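Local coordinates for SspB protein (Streptomyces clavuligerus, PDB 6JUF), which probably serves as a metal-dependent DNA-cleaving component of a phosphorothioation-sensing bacterial system that defends the cell against phages, at residues B[71-76]-B[341-346]; B[36-41]-B[84-89]; B[143-148]-B[217-222]; B[129-134]-B[173-178]. All blocks are in the same frame, centred on the assembly; numbering follows the deposited sequence. Where two conformers were deposited one is given.

Interaction 1: B[71-76]-B[341-346]; sequences REHYGD and AEAEKR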
loop_
_atom_site.group_PDB
_atom_site.type_symbol
_atom_site.label_atom_id
_atom_site.label_comp_id
_atom_site.label_asym_id
_atom_site.label_seq_id
_atom_site.Cartn_x
_atom_site.Cartn_y
_atom_site.Cartn_z
ATOM N N ARG B 71 0.164 -11.544 20.696
ATOM C CA ARG B 71 1.100 -12.206 21.600
ATOM C C ARG B 71 0.812 -13.697 21.463
ATOM O O ARG B 71 -0.310 -14.073 21.083
ATOM C CB ARG B 71 0.897 -11.767 23.068
ATOM C CG ARG B 71 1.571 -10.458 23.526
ATOM C CD ARG B 71 2.885 -10.955 24.212
ATOM N NE ARG B 71 3.224 -9.954 25.101
ATOM C CZ ARG B 71 4.368 -9.742 25.675
ATOM N NH1 ARG B 71 5.382 -10.581 25.480
ATOM N NH2 ARG B 71 4.440 -8.669 26.452
ATOM N N GLU B 72 1.766 -14.549 21.797
ATOM C CA GLU B 72 1.550 -15.964 21.743
ATOM C C GLU B 72 1.794 -16.580 23.147
ATOM O O GLU B 72 2.631 -16.112 23.943
ATOM C CB GLU B 72 2.463 -16.635 20.675
ATOM C CG GLU B 72 2.183 -16.149 19.259
ATOM C CD GLU B 72 2.942 -16.940 18.235
ATOM O OE1 GLU B 72 3.625 -17.936 18.566
ATOM O OE2 GLU B 72 2.894 -16.519 17.068
ATOM N N HIS B 73 1.023 -17.646 23.404
ATOM C CA HIS B 73 1.128 -18.362 24.705
ATOM C C HIS B 73 0.567 -19.731 24.605
ATOM O O HIS B 73 -0.270 -19.951 23.759
ATOM C CB HIS B 73 0.420 -17.581 25.811
ATOM C CG HIS B 73 0.913 -17.946 27.200
ATOM N ND1 HIS B 73 0.129 -18.588 28.069
ATOM C CD2 HIS B 73 2.175 -17.885 27.785
ATOM C CE1 HIS B 73 0.813 -18.823 29.212
ATOM N NE2 HIS B 73 2.064 -18.417 29.028
ATOM N N TYR B 74 0.957 -20.669 25.474
ATOM C CA TYR B 74 0.270 -21.973 25.461
ATOM C C TYR B 74 -1.235 -21.819 25.729
ATOM O O TYR B 74 -1.677 -20.948 26.516
ATOM C CB TYR B 74 0.891 -22.938 26.485
ATOM C CG TYR B 74 2.417 -22.946 26.446
ATOM C CD1 TYR B 74 3.115 -23.687 25.476
ATOM C CD2 TYR B 74 3.157 -22.196 27.367
ATOM C CE1 TYR B 74 4.507 -23.706 25.448
ATOM C CE2 TYR B 74 4.544 -22.189 27.336
ATOM C CZ TYR B 74 5.219 -22.946 26.379
ATOM O OH TYR B 74 6.612 -22.945 26.358
ATOM N N GLY B 75 -2.035 -22.641 25.039
ATOM C CA GLY B 75 -3.466 -22.747 25.320
ATOM C C GLY B 75 -3.576 -23.488 26.643
ATOM O O GLY B 75 -2.595 -23.996 27.140
ATOM N N ASP B 76 -4.768 -23.548 27.214
ATOM C CA ASP B 76 -4.987 -24.240 28.489
ATOM C C ASP B 76 -5.015 -25.768 28.275
ATOM O O ASP B 76 -5.848 -26.502 28.830
ATOM C CB ASP B 76 -6.331 -23.784 29.022
ATOM C CG ASP B 76 -7.375 -23.729 27.933
ATOM O OD1 ASP B 76 -7.317 -24.554 26.980
ATOM O OD2 ASP B 76 -8.247 -22.842 28.013
ATOM N N ALA B 341 -1.526 -11.076 29.243
ATOM C CA ALA B 341 -0.763 -10.772 30.467
ATOM C C ALA B 341 0.143 -11.980 30.826
ATOM O O ALA B 341 1.237 -11.815 31.336
ATOM C CB ALA B 341 -1.704 -10.380 31.615
ATOM N N GLU B 342 -0.404 -13.176 30.566
ATOM C CA GLU B 342 0.300 -14.439 30.820
ATOM C C GLU B 342 1.598 -14.516 30.015
ATOM O O GLU B 342 2.662 -14.867 30.547
ATOM C CB GLU B 342 -0.602 -15.657 30.565
ATOM C CG GLU B 342 -1.494 -15.992 31.755
ATOM C CD GLU B 342 -0.728 -15.942 33.065
ATOM O OE1 GLU B 342 0.235 -16.734 33.235
ATOM O OE2 GLU B 342 -1.089 -15.102 33.928
ATOM N N ALA B 343 1.484 -14.166 28.729
ATOM C CA ALA B 343 2.656 -14.004 27.883
ATOM C C ALA B 343 3.686 -12.919 28.368
ATOM O O ALA B 343 4.917 -13.156 28.404
ATOM C CB ALA B 343 2.225 -13.786 26.413
ATOM N N GLU B 344 3.183 -11.725 28.724
ATOM C CA GLU B 344 4.042 -10.697 29.330
ATOM C C GLU B 344 4.765 -11.230 30.603
ATOM O O GLU B 344 5.970 -11.054 30.763
ATOM C CB GLU B 344 3.253 -9.434 29.610
ATOM C CG GLU B 344 4.191 -8.239 29.830
ATOM C CD GLU B 344 3.479 -7.038 30.372
ATOM O OE1 GLU B 344 2.607 -7.232 31.241
ATOM O OE2 GLU B 344 3.777 -5.907 29.931
ATOM N N LYS B 345 4.006 -11.926 31.465
ATOM C CA LYS B 345 4.555 -12.456 32.724
ATOM C C LYS B 345 5.693 -13.450 32.506
ATOM O O LYS B 345 6.731 -13.430 33.195
ATOM C CB LYS B 345 3.466 -13.100 33.581
ATOM C CG LYS B 345 2.620 -12.101 34.353
ATOM C CD LYS B 345 1.854 -12.790 35.487
ATOM C CE LYS B 345 0.982 -11.792 36.249
ATOM N NZ LYS B 345 0.007 -11.100 35.346
ATOM N N ARG B 346 5.453 -14.330 31.534
ATOM C CA ARG B 346 6.450 -15.307 31.117
ATOM C C ARG B 346 7.739 -14.645 30.700
ATOM O O ARG B 346 8.835 -15.115 31.054
ATOM C CB ARG B 346 5.935 -16.146 29.954
ATOM C CG ARG B 346 6.911 -17.301 29.676
ATOM C CD ARG B 346 6.681 -18.005 28.363
ATOM N NE ARG B 346 6.249 -17.084 27.322
ATOM C CZ ARG B 346 7.022 -16.182 26.714
ATOM N NH1 ARG B 346 8.336 -16.027 27.024
ATOM N NH2 ARG B 346 6.452 -15.409 25.786
#
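His-73 sets its CG anti to its backbone N (chi1 -158°), while Arg-71 has CG anti to the carbonyl carbon and a bend at chi2 (-97°); from these starting points the two side chains reach helix 339-350 at Ala-343 and its neighbours. The helix crosses strand 70-74 almost perpendicularly (85°), with 7.7 Å between the segment axes. Ala-343 forms the centre: its CB lies 3.4 Å from Glu-72 O and 3.6 Å from Arg-71 CD. On one flank Glu-342 CB sits over the imidazole face of His-73 in a CH-pi contact, 4.0 Å from the ring centroid, and Ala-343 N lies above the same face, both atoms offset toward the rim. Arg-346 NE approaches the edge of that ring. On the other flank the Arg-71 guanidinium covers the helix backbone with one face, Glu-344 CA standing 3.5 Å above its plane, and NH2 lies 3.4 Å from Glu-344 CG. The guanidinium is anchored elsewhere, NH2 giving a hydrogen bond to Gly-123 O. The charged ends of Arg-71 and Glu-344 stay apart, NH2 to OE2 4.5 Å. The strand and helix are therefore joined by packing of small, aliphatic and flat groups, with electrostatic attraction probably a minor addition.

Interaction 2: B[36-41]-B[84-89]; sequences SNPEAF and LSYPTW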
loop_
_atom_site.group_PDB
_atom_site.type_symbol
_atom_site.label_atom_id
_atom_site.label_comp_id
_atom_site.label_asym_id
_atom_site.label_seq_id
_atom_site.Cartn_x
_atom_site.Cartn_y
_atom_site.Cartn_z
ATOM N N SER B 36 -11.206 -14.237 17.065
ATOM C CA SER B 36 -12.048 -15.347 17.561
ATOM C C SER B 36 -11.398 -16.708 17.614
ATOM O O SER B 36 -11.905 -17.574 18.273
ATOM C CB SER B 36 -13.362 -15.487 16.851
ATOM O OG SER B 36 -13.123 -15.695 15.508
ATOM N N ASN B 37 -10.262 -16.889 16.922
ATOM C CA ASN B 37 -9.635 -18.215 16.820
ATOM C C ASN B 37 -8.152 -18.203 17.204
ATOM O O ASN B 37 -7.305 -17.784 16.355
ATOM C CB ASN B 37 -9.741 -18.697 15.387
ATOM C CG ASN B 37 -9.304 -20.166 15.216
ATOM O OD1 ASN B 37 -9.288 -20.659 14.091
ATOM N ND2 ASN B 37 -8.985 -20.861 16.287
ATOM N N PRO B 38 -7.803 -18.609 18.437
ATOM C CA PRO B 38 -6.389 -18.627 18.884
ATOM C C PRO B 38 -5.547 -19.620 18.082
ATOM O O PRO B 38 -4.313 -19.538 18.038
ATOM C CB PRO B 38 -6.465 -19.038 20.355
ATOM C CG PRO B 38 -7.878 -19.298 20.678
ATOM C CD PRO B 38 -8.755 -19.040 19.499
ATOM N N GLU B 39 -6.251 -20.542 17.411
ATOM C CA GLU B 39 -5.597 -21.563 16.574
ATOM C C GLU B 39 -5.594 -21.147 15.116
ATOM O O GLU B 39 -5.383 -21.973 14.229
ATOM C CB GLU B 39 -6.220 -22.978 16.808
ATOM C CG GLU B 39 -6.146 -23.363 18.294
ATOM C CD GLU B 39 -6.805 -24.681 18.649
ATOM O OE1 GLU B 39 -7.826 -24.693 19.382
ATOM O OE2 GLU B 39 -6.246 -25.732 18.242
ATOM N N ALA B 40 -5.782 -19.852 14.834
ATOM C CA ALA B 40 -5.881 -19.419 13.442
ATOM C C ALA B 40 -4.680 -19.785 12.535
ATOM O O ALA B 40 -4.875 -20.069 11.339
ATOM C CB ALA B 40 -6.117 -17.905 13.379
ATOM N N PHE B 41 -3.481 -19.811 13.093
ATOM C CA PHE B 41 -2.278 -20.152 12.311
ATOM C C PHE B 41 -1.884 -21.616 12.429
ATOM O O PHE B 41 -0.943 -22.053 11.747
ATOM C CB PHE B 41 -1.082 -19.279 12.730
ATOM C CG PHE B 41 -1.380 -17.816 12.724
ATOM C CD1 PHE B 41 -1.521 -17.148 11.500
ATOM C CD2 PHE B 41 -1.447 -17.087 13.909
ATOM C CE1 PHE B 41 -1.828 -15.789 11.478
ATOM C CE2 PHE B 41 -1.764 -15.733 13.897
ATOM C CZ PHE B 41 -1.930 -15.089 12.678
ATOM N N LEU B 84 -0.388 -20.640 20.920
ATOM C CA LEU B 84 -1.561 -20.040 20.318
ATOM C C LEU B 84 -1.359 -18.494 20.206
ATOM O O LEU B 84 -0.582 -17.912 20.951
ATOM C CB LEU B 84 -2.823 -20.321 21.162
ATOM C CG LEU B 84 -3.177 -21.798 21.478
ATOM C CD1 LEU B 84 -4.656 -21.948 21.759
ATOM C CD2 LEU B 84 -2.807 -22.721 20.362
ATOM N N SER B 85 -2.212 -17.858 19.376
ATOM C CA SER B 85 -2.095 -16.366 19.125
ATOM C C SER B 85 -3.290 -15.581 19.622
ATOM O O SER B 85 -4.394 -16.135 19.607
ATOM C CB SER B 85 -1.905 -16.084 17.626
ATOM O OG SER B 85 -0.652 -16.607 17.223
ATOM N N TYR B 86 -3.064 -14.390 20.153
ATOM C CA TYR B 86 -4.118 -13.575 20.784
ATOM C C TYR B 86 -3.842 -12.151 20.307
ATOM O O TYR B 86 -2.715 -11.713 20.387
ATOM C CB TYR B 86 -4.089 -13.714 22.296
ATOM C CG TYR B 86 -4.199 -15.160 22.727
ATOM C CD1 TYR B 86 -5.467 -15.710 22.945
ATOM C CD2 TYR B 86 -3.056 -15.952 22.946
ATOM C CE1 TYR B 86 -5.587 -17.059 23.325
ATOM C CE2 TYR B 86 -3.161 -17.282 23.295
ATOM C CZ TYR B 86 -4.427 -17.807 23.521
ATOM O OH TYR B 86 -4.572 -19.098 23.912
ATOM N N PRO B 87 -4.894 -11.455 19.845
ATOM C CA PRO B 87 -4.757 -10.065 19.439
ATOM C C PRO B 87 -4.469 -9.106 20.629
ATOM O O PRO B 87 -5.076 -9.238 21.693
ATOM C CB PRO B 87 -6.144 -9.732 18.805
ATOM C CG PRO B 87 -7.120 -10.574 19.602
ATOM C CD PRO B 87 -6.334 -11.864 19.909
ATOM N N THR B 88 -3.532 -8.149 20.435
ATOM C CA THR B 88 -3.196 -7.226 21.483
ATOM C C THR B 88 -4.204 -6.105 21.490
ATOM O O THR B 88 -4.907 -5.883 20.455
ATOM C CB THR B 88 -1.803 -6.647 21.239
ATOM O OG1 THR B 88 -1.820 -5.986 19.957
ATOM C CG2 THR B 88 -0.752 -7.724 21.209
ATOM N N TRP B 89 -4.275 -5.352 22.553
ATOM C CA TRP B 89 -5.153 -4.188 22.602
ATOM C C TRP B 89 -4.735 -3.209 21.540
ATOM O O TRP B 89 -5.595 -2.527 20.967
ATOM C CB TRP B 89 -5.093 -3.609 24.011
ATOM C CG TRP B 89 -5.919 -2.331 24.147
ATOM C CD1 TRP B 89 -7.241 -2.221 24.566
ATOM C CD2 TRP B 89 -5.500 -0.944 23.859
ATOM N NE1 TRP B 89 -7.636 -0.905 24.610
ATOM C CE2 TRP B 89 -6.649 -0.095 24.147
ATOM C CE3 TRP B 89 -4.333 -0.373 23.373
ATOM C CZ2 TRP B 89 -6.590 1.303 24.044
ATOM C CZ3 TRP B 89 -4.286 1.003 23.213
ATOM C CH2 TRP B 89 -5.384 1.828 23.551
#
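Pro-38 meets Leu-84, Ser-85 and Tyr-86 where a turn in the loop between helices 24-34 and 46-50 docks on strand 83-87, through one backbone hydrogen bond and apolar packing. The bond runs from Ser-85 N to Pro-38 O, 3.0 Å long and almost straight (176°), and it uses a lone pair in the carbonyl plane. Pro-38 lies inside a type I beta turn, closed by Ala-40 N bonding to Asn-37 O, so the acceptor is carried on a well-defined bend. A CA-H...O contact from Pro-38 CA to Ser-85 O, 3.3 Å, adds a second link. The proline CB touches two side chains of the strand, 3.7 Å from Leu-84 CD1 and 3.7 Å from Tyr-86 CE1. Glu-39 runs beside Leu-84 and points the same way, with CG 4.0 Å from Leu-84 CD2. Farther along, Phe-41 turns its ring edge to Ser-85: Phe-41 CD2 is 3.4 Å from Ser-85 OG, and Ser-85 CB lies in the ring plane. Phe-41 also ties the loop to Ala-30 of helix 24-34 and to Met-60 and Arg-61 of helix 57-66, while the strand lies against Val-34 of helix 24-34 and, through Tyr-86, against helix 339-350.

Interaction 3: B[143-148]-B[217-222]; sequences FTLADL and SEWEFT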
loop_
_atom_site.group_PDB
_atom_site.type_symbol
_atom_site.label_atom_id
_atom_site.label_comp_id
_atom_site.label_asym_id
_atom_site.label_seq_id
_atom_site.Cartn_x
_atom_site.Cartn_y
_atom_site.Cartn_z
ATOM N N PHE B 143 25.857 1.052 3.038
ATOM C CA PHE B 143 26.417 -0.282 3.145
ATOM C C PHE B 143 26.090 -1.130 1.920
ATOM O O PHE B 143 25.039 -0.953 1.272
ATOM C CB PHE B 143 25.840 -0.980 4.380
ATOM C CG PHE B 143 24.345 -0.840 4.496
ATOM C CD1 PHE B 143 23.501 -1.785 3.911
ATOM C CD2 PHE B 143 23.780 0.248 5.159
ATOM C CE1 PHE B 143 22.107 -1.661 4.025
ATOM C CE2 PHE B 143 22.413 0.387 5.270
ATOM C CZ PHE B 143 21.574 -0.550 4.694
ATOM N N THR B 144 26.912 -2.139 1.688
ATOM C CA THR B 144 26.455 -3.245 0.840
ATOM C C THR B 144 25.655 -4.207 1.728
ATOM O O THR B 144 25.753 -4.182 2.967
ATOM C CB THR B 144 27.661 -4.009 0.258
ATOM O OG1 THR B 144 28.419 -4.648 1.310
ATOM C CG2 THR B 144 28.514 -3.056 -0.550
ATOM N N LEU B 145 24.858 -5.056 1.093
ATOM C CA LEU B 145 24.129 -6.078 1.843
ATOM C C LEU B 145 25.087 -7.002 2.621
ATOM O O LEU B 145 24.796 -7.403 3.763
ATOM C CB LEU B 145 23.112 -6.830 0.922
ATOM C CG LEU B 145 22.080 -5.848 0.303
ATOM C CD1 LEU B 145 20.968 -6.565 -0.455
ATOM C CD2 LEU B 145 21.469 -4.851 1.320
ATOM N N ALA B 146 26.242 -7.314 2.020
ATOM C CA ALA B 146 27.298 -8.115 2.702
ATOM C C ALA B 146 27.776 -7.410 3.972
ATOM O O ALA B 146 27.987 -8.049 5.017
ATOM C CB ALA B 146 28.456 -8.414 1.739
ATOM N N ASP B 147 27.993 -6.084 3.873
ATOM C CA ASP B 147 28.430 -5.288 5.038
ATOM C C ASP B 147 27.436 -5.326 6.195
ATOM O O ASP B 147 27.818 -5.608 7.362
ATOM C CB ASP B 147 28.642 -3.791 4.735
ATOM C CG ASP B 147 29.805 -3.525 3.773
ATOM O OD1 ASP B 147 30.769 -4.337 3.646
ATOM O OD2 ASP B 147 29.677 -2.446 3.140
ATOM N N LEU B 148 26.157 -5.151 5.858
ATOM C CA LEU B 148 25.127 -5.231 6.886
ATOM C C LEU B 148 25.004 -6.624 7.496
ATOM O O LEU B 148 24.869 -6.800 8.709
ATOM C CB LEU B 148 23.787 -4.732 6.361
ATOM C CG LEU B 148 22.667 -4.701 7.406
ATOM C CD1 LEU B 148 23.018 -3.799 8.601
ATOM C CD2 LEU B 148 21.391 -4.229 6.730
ATOM N N SER B 217 26.249 -2.784 -6.206
ATOM C CA SER B 217 25.827 -3.246 -4.878
ATOM C C SER B 217 25.456 -2.359 -3.653
ATOM O O SER B 217 25.383 -2.943 -2.568
ATOM C CB SER B 217 26.903 -4.218 -4.387
ATOM O OG SER B 217 28.182 -3.644 -4.565
ATOM N N GLU B 218 25.208 -1.042 -3.745
ATOM C CA GLU B 218 25.146 -0.266 -2.466
ATOM C C GLU B 218 23.802 0.365 -2.039
ATOM O O GLU B 218 23.011 0.735 -2.886
ATOM C CB GLU B 218 26.216 0.823 -2.437
ATOM C CG GLU B 218 27.656 0.366 -2.479
ATOM C CD GLU B 218 28.575 1.539 -2.298
ATOM O OE1 GLU B 218 29.075 1.989 -3.339
ATOM O OE2 GLU B 218 28.764 2.023 -1.145
ATOM N N TRP B 219 23.556 0.517 -0.736
ATOM C CA TRP B 219 22.287 1.048 -0.214
ATOM C C TRP B 219 22.577 1.955 0.957
ATOM O O TRP B 219 23.664 1.949 1.536
ATOM C CB TRP B 219 21.395 -0.039 0.336
ATOM C CG TRP B 219 21.228 -1.156 -0.646
ATOM C CD1 TRP B 219 22.043 -2.253 -0.838
ATOM C CD2 TRP B 219 20.143 -1.294 -1.611
ATOM N NE1 TRP B 219 21.541 -3.056 -1.835
ATOM C CE2 TRP B 219 20.393 -2.532 -2.332
ATOM C CE3 TRP B 219 19.034 -0.536 -1.926
ATOM C CZ2 TRP B 219 19.551 -2.976 -3.355
ATOM C CZ3 TRP B 219 18.163 -0.975 -2.962
ATOM C CH2 TRP B 219 18.419 -2.188 -3.647
ATOM N N GLU B 220 21.592 2.785 1.310
ATOM C CA GLU B 220 21.765 3.621 2.492
ATOM C C GLU B 220 20.443 3.986 3.132
ATOM O O GLU B 220 19.420 4.117 2.435
ATOM C CB GLU B 220 22.561 4.872 2.175
ATOM C CG GLU B 220 21.874 5.858 1.260
ATOM C CD GLU B 220 22.767 7.041 0.944
ATOM O OE1 GLU B 220 22.291 7.882 0.212
ATOM O OE2 GLU B 220 23.933 7.124 1.387
ATOM N N PHE B 221 20.475 4.154 4.455
ATOM C CA PHE B 221 19.364 4.782 5.131
ATOM C C PHE B 221 19.419 6.259 4.736
ATOM O O PHE B 221 20.488 6.863 4.628
ATOM C CB PHE B 221 19.322 4.466 6.660
ATOM C CG PHE B 221 19.048 3.016 6.952
ATOM C CD1 PHE B 221 17.849 2.421 6.484
ATOM C CD2 PHE B 221 19.985 2.210 7.604
ATOM C CE1 PHE B 221 17.595 1.066 6.694
ATOM C CE2 PHE B 221 19.711 0.869 7.857
ATOM C CZ PHE B 221 18.519 0.297 7.383
ATOM N N THR B 222 18.263 6.848 4.490
ATOM C CA THR B 222 18.191 8.226 4.005
ATOM C C THR B 222 18.251 9.228 5.155
ATOM O O THR B 222 18.099 8.872 6.312
ATOM C CB THR B 222 16.901 8.483 3.219
ATOM O OG1 THR B 222 15.793 8.241 4.094
ATOM C CG2 THR B 222 16.799 7.555 1.998
#
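Phe-143 and Trp-219 are an antiparallel hydrogen-bonded pair, their backbones joined by Phe-143 N to Trp-219 O (2.8 Å) and Trp-219 N to Phe-143 O (2.9 Å). The pairing joins 142-144, an outermost strand, to the central strand 218-221 of a three-stranded antiparallel sheet completed by 208-211. Phe-143 holds CG between its backbone N and carbonyl carbon (chi1 47°), the crowded position, and Trp-219 O lies over one face of its ring, offset toward the rim. Its CE2 and CZ reach the Phe-221 ring, CE2 to CE2 3.8 Å, an oblique pair with planes 52° apart. Leu-145, in the first turn of helix 145-159, brings CD2 to 3.4 Å from Trp-219 CD1, meeting the five-membered part of the indole. The strand passes directly into this helix through a capping box: Asp-147 N bonds to Thr-144 OG1 at 3.0 Å, and Thr-144 N bonds to Asp-147 OD2 at 3.1 Å from above the carboxylate plane. Thr-144 CG2 remains against Glu-218 CG, whose carboxylate forms a salt bridge with Arg-142. The chemistry divides the work: backbone pairing fixes the edge strand, aromatic and aliphatic groups fill one side, and the reciprocal cap satisfies polar groups where strand becomes helix.

Interaction 4: B[129-134]-B[173-178]; sequences PSWYVA and VDCITK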
loop_
_atom_site.group_PDB
_atom_site.type_symbol
_atom_site.label_atom_id
_atom_site.label_comp_id
_atom_site.label_asym_id
_atom_site.label_seq_id
_atom_site.Cartn_x
_atom_site.Cartn_y
_atom_site.Cartn_z
ATOM N N PRO B 129 15.524 -8.865 15.487
ATOM C CA PRO B 129 16.893 -8.407 15.862
ATOM C C PRO B 129 17.670 -7.777 14.720
ATOM O O PRO B 129 18.447 -6.851 14.933
ATOM C CB PRO B 129 17.553 -9.688 16.409
ATOM C CG PRO B 129 16.630 -10.846 15.947
ATOM C CD PRO B 129 15.233 -10.241 15.963
ATOM N N SER B 130 17.516 -8.320 13.519
ATOM C CA SER B 130 18.268 -7.792 12.351
ATOM C C SER B 130 17.896 -6.359 12.064
ATOM O O SER B 130 18.765 -5.515 11.749
ATOM C CB SER B 130 18.139 -8.670 11.106
ATOM O OG SER B 130 18.854 -9.874 11.311
ATOM N N TRP B 131 16.600 -6.085 12.167
ATOM C CA TRP B 131 16.129 -4.680 12.028
ATOM C C TRP B 131 16.662 -3.789 13.118
ATOM O O TRP B 131 17.071 -2.639 12.856
ATOM C CB TRP B 131 14.594 -4.642 12.112
ATOM C CG TRP B 131 13.886 -4.953 10.785
ATOM C CD1 TRP B 131 13.158 -4.061 10.041
ATOM C CD2 TRP B 131 13.747 -6.253 10.107
ATOM N NE1 TRP B 131 12.567 -4.682 8.946
ATOM C CE2 TRP B 131 12.924 -6.016 8.929
ATOM C CE3 TRP B 131 14.204 -7.570 10.362
ATOM C CZ2 TRP B 131 12.595 -7.043 8.034
ATOM C CZ3 TRP B 131 13.895 -8.580 9.457
ATOM C CH2 TRP B 131 13.131 -8.338 8.307
ATOM N N TYR B 132 16.624 -4.281 14.348
ATOM C CA TYR B 132 17.188 -3.533 15.490
ATOM C C TYR B 132 18.694 -3.203 15.268
ATOM O O TYR B 132 19.106 -2.069 15.431
ATOM C CB TYR B 132 16.951 -4.269 16.837
ATOM C CG TYR B 132 17.328 -3.353 17.977
ATOM C CD1 TYR B 132 18.648 -3.306 18.461
ATOM C CD2 TYR B 132 16.355 -2.564 18.607
ATOM C CE1 TYR B 132 18.981 -2.454 19.510
ATOM C CE2 TYR B 132 16.697 -1.690 19.639
ATOM C CZ TYR B 132 18.000 -1.631 20.058
ATOM O OH TYR B 132 18.327 -0.794 21.077
ATOM N N VAL B 133 19.503 -4.166 14.831
ATOM C CA VAL B 133 20.919 -3.860 14.517
ATOM C C VAL B 133 20.977 -2.793 13.417
ATOM O O VAL B 133 21.707 -1.814 13.529
ATOM C CB VAL B 133 21.686 -5.126 14.037
ATOM C CG1 VAL B 133 23.138 -4.718 13.635
ATOM C CG2 VAL B 133 21.743 -6.156 15.167
ATOM N N ALA B 134 20.218 -2.999 12.314
ATOM C CA ALA B 134 20.325 -2.133 11.118
ATOM C C ALA B 134 20.021 -0.687 11.487
ATOM O O ALA B 134 20.720 0.222 11.088
ATOM C CB ALA B 134 19.406 -2.594 9.957
ATOM N N VAL B 173 18.448 -9.443 5.823
ATOM C CA VAL B 173 18.917 -8.244 5.138
ATOM C C VAL B 173 18.212 -8.062 3.845
ATOM O O VAL B 173 17.828 -6.948 3.478
ATOM C CB VAL B 173 20.450 -8.278 4.995
ATOM C CG1 VAL B 173 20.960 -7.163 4.104
ATOM C CG2 VAL B 173 21.075 -8.118 6.375
ATOM N N ASP B 174 18.019 -9.153 3.122
ATOM C CA ASP B 174 17.168 -9.129 1.907
ATOM C C ASP B 174 15.763 -8.626 2.185
ATOM O O ASP B 174 15.232 -7.778 1.448
ATOM C CB ASP B 174 17.060 -10.517 1.269
ATOM C CG ASP B 174 18.309 -10.896 0.512
ATOM O OD1 ASP B 174 19.118 -9.999 0.193
ATOM O OD2 ASP B 174 18.511 -12.082 0.231
ATOM N N CYS B 175 15.169 -9.081 3.274
ATOM C CA CYS B 175 13.795 -8.669 3.648
ATOM C C CYS B 175 13.739 -7.205 4.042
ATOM O O CYS B 175 12.779 -6.490 3.686
ATOM C CB CYS B 175 13.317 -9.526 4.814
ATOM S SG CYS B 175 11.496 -9.339 5.020
ATOM N N ILE B 176 14.746 -6.736 4.787
ATOM C CA ILE B 176 14.813 -5.295 5.198
ATOM C C ILE B 176 14.834 -4.422 3.920
ATOM O O ILE B 176 14.114 -3.444 3.827
ATOM C CB ILE B 176 16.097 -5.047 6.030
ATOM C CG1 ILE B 176 15.938 -5.608 7.438
ATOM C CG2 ILE B 176 16.391 -3.538 6.104
ATOM C CD1 ILE B 176 17.218 -5.802 8.258
ATOM N N THR B 177 15.613 -4.824 2.912
ATOM C CA THR B 177 15.694 -4.047 1.660
ATOM C C THR B 177 14.339 -4.022 0.935
ATOM O O THR B 177 13.868 -2.947 0.568
ATOM C CB THR B 177 16.736 -4.676 0.720
ATOM O OG1 THR B 177 17.957 -4.862 1.461
ATOM C CG2 THR B 177 17.047 -3.770 -0.453
ATOM N N LYS B 178 13.695 -5.179 0.776
ATOM C CA LYS B 178 12.389 -5.257 0.115
ATOM C C LYS B 178 11.314 -4.452 0.858
ATOM O O LYS B 178 10.386 -3.929 0.213
ATOM C CB LYS B 178 11.917 -6.757 0.018
ATOM C CG LYS B 178 12.685 -7.494 -1.057
ATOM C CD LYS B 178 12.037 -8.820 -1.411
ATOM C CE LYS B 178 12.486 -9.900 -0.498
ATOM N NZ LYS B 178 11.722 -11.108 -0.890
#
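Ile-176 lays CG1 over the indole face of Trp-131 in the tightest part of this helix-helix contact. This CG1, anti to its own carbonyl carbon (chi1 -75°), sits over the centre of the ring, 3.5 Å from the centroid of the six-membered ring, a CH-pi contact only 17° off the normal. Trp-131 CE2 is the nearest ring atom, 3.4 Å from CG1. The two side chains slide past each other in opposite directions, so the isoleucine branch reaches back toward the helix that carries the tryptophan. Ile-176 CD1 lies 3.8 Å from Ser-130 O. At the end of the same indole Cys-175 adopts another approach: CB lies 3.7 Å from Trp-131 CH2, and SG stands in the ring plane at the edge, 5.0 Å from the centroid of the six-membered ring, as a sulfur-aromatic contact. The framework is a crossing of helices 129-137 and 166-180 at -69°, the segment axes 10.1 Å apart, with Trp-131 as the large side chain that spans the separation. His-17 meets the ring of Trp-131 and also touches Cys-175; the Cys-175 side chain is about 9 Å from that of Glu-18, which binds magnesium in a structure of this protein, though no ion is bound to this chain here. Looser packing is found beside the indole, where Ala-134 CB comes no closer than 4.2 Å to Ile-176 CD1. Ser-130 touches Ile-176 through CB, while its OG is hydrogen-bonded to Asp-172. Lys-178, partly exposed, bonds through NZ to Thr-19 O.

The four contacts form two groups. Interactions 1 and 2 have centres 11 Å apart and share the two-stranded antiparallel sheet of 70-74 and 83-87, one bringing in the late helix 339-350 and the other the early loop 36-41. Interactions 3 and 4, also 11 Å apart, touch through Leu-145 with Val-173 and Thr-177, and Phe-221 with Ala-134; their segments alternate along the chain. Interactions 1 and 3 lie on opposite sides of the chain's centre, their centres about 37 Å apart. Interaction 2 closes before interactions 3 and 4 open, whereas interaction 1 spans both, so residues near the C-terminus return to segments from the N-terminal part of the sequence.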